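Local coordinates for protein peptide ABC transporter permease (Staphylococcus hominis, PDB 6EXS) that probably transports peptides across the membrane as a POT family member, including a thioalcohol-conjugated peptide that is a malodour precursor in the human axilla, at residues P130-I135 and V152-S157. Numbering follows the deposited sequence.
Sequences PNISNI and VIFYMS. With OLC ((2R)-2,3-dihydroxypropyl (9Z)-octadec-9-enoate), chain L.
Phe-154 spans most of the gap between two transmembrane helices of the major facilitator fold, reaching from helix 147-174 to Ile-132 and Ser-133 on helix 110-137. The segments run roughly antiparallel at 146°, and their axes come no closer than 11.8 Å, so the space is crossed chiefly by the two aromatic side chains of helix 147-174. The tightly packed part is apolar: Ile-132 CG1 lies 3.9 Å from Phe-154 CZ, while the CG2 branch also reaches the far end of the ring. With its CG anti to the backbone N (chi1 176°), Phe-154 directs the ring across the gap; helix 16-44 adds Glu-25 to its surroundings. The neighbouring Tyr-155 ring has Phe-154 CD2 over one face, displaced toward the rim, so the two aromatic side chains of the same helix pack against each other as well.

The more open, partly exposed side is polar and formed by Ser-133 and Tyr-155. Although Tyr-155 starts off alongside the interface, its phenol extends back to it and brings OH within 2.9 Å of Ser-133 OG, which also lies 4.1 Å from Phe-154 CE2. The same tyrosine side chain lies about 7 Å from the bound conjugated peptide, which places this polar end of the contact near the ligand pocket. On the side of helix 147-174 turned from helix 110-137, Ile-153 and Met-156 meet a monoolein molecule, with Met-156 CE 3.4 Å from its O19. Nearly one turn further along the same helix, Ser-157 OG donates a hydrogen bond to Phe-154 O at 2.6 Å, approaching nearly in line with the C=O bond (162°).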
loop_
_atom_site.group_PDB
_atom_site.type_symbol
_atom_site.label_atom_id
_atom_site.label_comp_id
_atom_site.label_asym_id
_atom_site.label_seq_id
_atom_site.Cartn_x
_atom_site.Cartn_y
_atom_site.Cartn_z
ATOM N N PRO A 130 3.465 -9.435 4.406
ATOM C CA PRO A 130 4.806 -9.855 3.989
ATOM C C PRO A 130 5.010 -11.367 3.959
ATOM O O PRO A 130 5.867 -11.863 3.225
ATOM C CB PRO A 130 5.711 -9.174 5.019
ATOM C CG PRO A 130 4.878 -9.074 6.235
ATOM C CD PRO A 130 3.505 -8.791 5.738
ATOM N N ASN A 131 4.199 -12.090 4.742
ATOM C CA ASN A 131 4.317 -13.522 4.956
ATOM C C ASN A 131 3.709 -14.379 3.860
ATOM O O ASN A 131 4.322 -15.398 3.523
ATOM C CB ASN A 131 3.808 -13.872 6.335
ATOM C CG ASN A 131 4.790 -13.311 7.344
ATOM O OD1 ASN A 131 6.015 -13.331 7.129
ATOM N ND2 ASN A 131 4.301 -12.692 8.396
ATOM N N ILE A 132 2.590 -13.947 3.246
ATOM C CA ILE A 132 1.980 -14.639 2.092
ATOM C C ILE A 132 2.952 -14.578 0.888
ATOM O O ILE A 132 3.094 -15.572 0.169
ATOM C CB ILE A 132 0.533 -14.127 1.748
ATOM C CG1 ILE A 132 -0.125 -14.982 0.631
ATOM C CG2 ILE A 132 0.497 -12.634 1.419
ATOM C CD1 ILE A 132 -1.647 -15.161 0.705
ATOM N N SER A 133 3.651 -13.420 0.724
ATOM C CA SER A 133 4.610 -13.135 -0.343
ATOM C C SER A 133 5.802 -14.062 -0.236
ATOM O O SER A 133 6.264 -14.608 -1.240
ATOM C CB SER A 133 5.068 -11.682 -0.263
ATOM O OG SER A 133 4.767 -10.988 -1.460
ATOM N N ASN A 134 6.281 -14.246 0.999
ATOM C CA ASN A 134 7.386 -15.104 1.360
ATOM C C ASN A 134 7.082 -16.565 0.988
ATOM O O ASN A 134 7.925 -17.215 0.355
ATOM C CB ASN A 134 7.665 -14.951 2.848
ATOM C CG ASN A 134 8.981 -15.519 3.268
ATOM O OD1 ASN A 134 9.161 -16.734 3.334
ATOM N ND2 ASN A 134 9.932 -14.647 3.550
ATOM N N ILE A 135 5.875 -17.067 1.360
ATOM C CA ILE A 135 5.410 -18.438 1.065
ATOM C C ILE A 135 5.453 -18.707 -0.441
ATOM O O ILE A 135 6.009 -19.722 -0.848
ATOM C CB ILE A 135 4.027 -18.759 1.715
ATOM C CG1 ILE A 135 4.141 -18.787 3.261
ATOM C CG2 ILE A 135 3.452 -20.085 1.191
ATOM C CD1 ILE A 135 2.811 -18.556 4.021
ATOM N N VAL A 152 4.475 -12.248 -10.839
ATOM C CA VAL A 152 3.672 -11.468 -11.790
ATOM C C VAL A 152 2.208 -11.966 -11.731
ATOM O O VAL A 152 1.296 -11.144 -11.601
ATOM C CB VAL A 152 4.264 -11.503 -13.223
ATOM C CG1 VAL A 152 3.249 -11.031 -14.269
ATOM C CG2 VAL A 152 5.546 -10.680 -13.303
ATOM N N ILE A 153 2.000 -13.313 -11.742
ATOM C CA ILE A 153 0.673 -13.946 -11.606
ATOM C C ILE A 153 0.092 -13.611 -10.213
ATOM O O ILE A 153 -1.037 -13.145 -10.139
ATOM C CB ILE A 153 0.723 -15.481 -11.882
ATOM C CG1 ILE A 153 1.092 -15.761 -13.349
ATOM C CG2 ILE A 153 -0.583 -16.200 -11.474
ATOM C CD1 ILE A 153 1.757 -17.099 -13.580
ATOM N N PHE A 154 0.867 -13.817 -9.127
ATOM C CA PHE A 154 0.391 -13.535 -7.766
ATOM C C PHE A 154 -0.131 -12.099 -7.593
ATOM O O PHE A 154 -1.172 -11.895 -6.967
ATOM C CB PHE A 154 1.467 -13.869 -6.709
ATOM C CG PHE A 154 1.101 -13.518 -5.283
ATOM C CD1 PHE A 154 0.203 -14.297 -4.566
ATOM C CD2 PHE A 154 1.659 -12.413 -4.658
ATOM C CE1 PHE A 154 -0.127 -13.973 -3.250
ATOM C CE2 PHE A 154 1.319 -12.084 -3.344
ATOM C CZ PHE A 154 0.440 -12.874 -2.646
ATOM N N TYR A 155 0.578 -11.111 -8.166
ATOM C CA TYR A 155 0.180 -9.718 -8.031
ATOM C C TYR A 155 -0.999 -9.332 -8.943
ATOM O O TYR A 155 -1.563 -8.252 -8.748
ATOM C CB TYR A 155 1.381 -8.782 -8.179
ATOM C CG TYR A 155 2.381 -8.973 -7.062
ATOM C CD1 TYR A 155 2.050 -8.671 -5.742
ATOM C CD2 TYR A 155 3.659 -9.449 -7.319
ATOM C CE1 TYR A 155 2.961 -8.872 -4.703
ATOM C CE2 TYR A 155 4.578 -9.659 -6.292
ATOM C CZ TYR A 155 4.225 -9.371 -4.983
ATOM O OH TYR A 155 5.146 -9.566 -3.978
ATOM N N MET A 156 -1.436 -10.240 -9.855
ATOM C CA MET A 156 -2.622 -10.035 -10.700
ATOM C C MET A 156 -3.869 -10.159 -9.834
ATOM O O MET A 156 -4.853 -9.468 -10.086
ATOM C CB MET A 156 -2.696 -11.052 -11.836
ATOM C CG MET A 156 -1.817 -10.712 -13.010
ATOM S SD MET A 156 -1.913 -11.940 -14.343
ATOM C CE MET A 156 -3.631 -11.666 -14.926
ATOM N N SER A 157 -3.821 -11.039 -8.807
ATOM C CA SER A 157 -4.906 -11.244 -7.844
ATOM C C SER A 157 -5.153 -9.962 -7.049
ATOM O O SER A 157 -6.309 -9.646 -6.757
ATOM C CB SER A 157 -4.597 -12.418 -6.911
ATOM O OG SER A 157 -3.537 -12.185 -5.993
HETATM C C24 OLC L . -1.365 -17.428 -16.814
HETATM C C5 OLC L . -8.945 -15.880 -13.647
HETATM C C4 OLC L . -7.542 -16.327 -14.009
HETATM C C3 OLC L . -6.589 -16.335 -12.827
HETATM C C2 OLC L . -5.210 -16.910 -13.143
HETATM C C21 OLC L . -3.225 -15.904 -16.096
HETATM C C1 OLC L . -4.344 -16.018 -13.984
HETATM C C22 OLC L . -1.745 -16.190 -16.034
HETATM O O19 OLC L . -4.120 -14.860 -13.746
HETATM O O25 OLC L . 0.045 -17.567 -16.890
HETATM O O23 OLC L . -1.043 -15.057 -16.551
HETATM O O20 OLC L . -3.847 -16.678 -15.042
#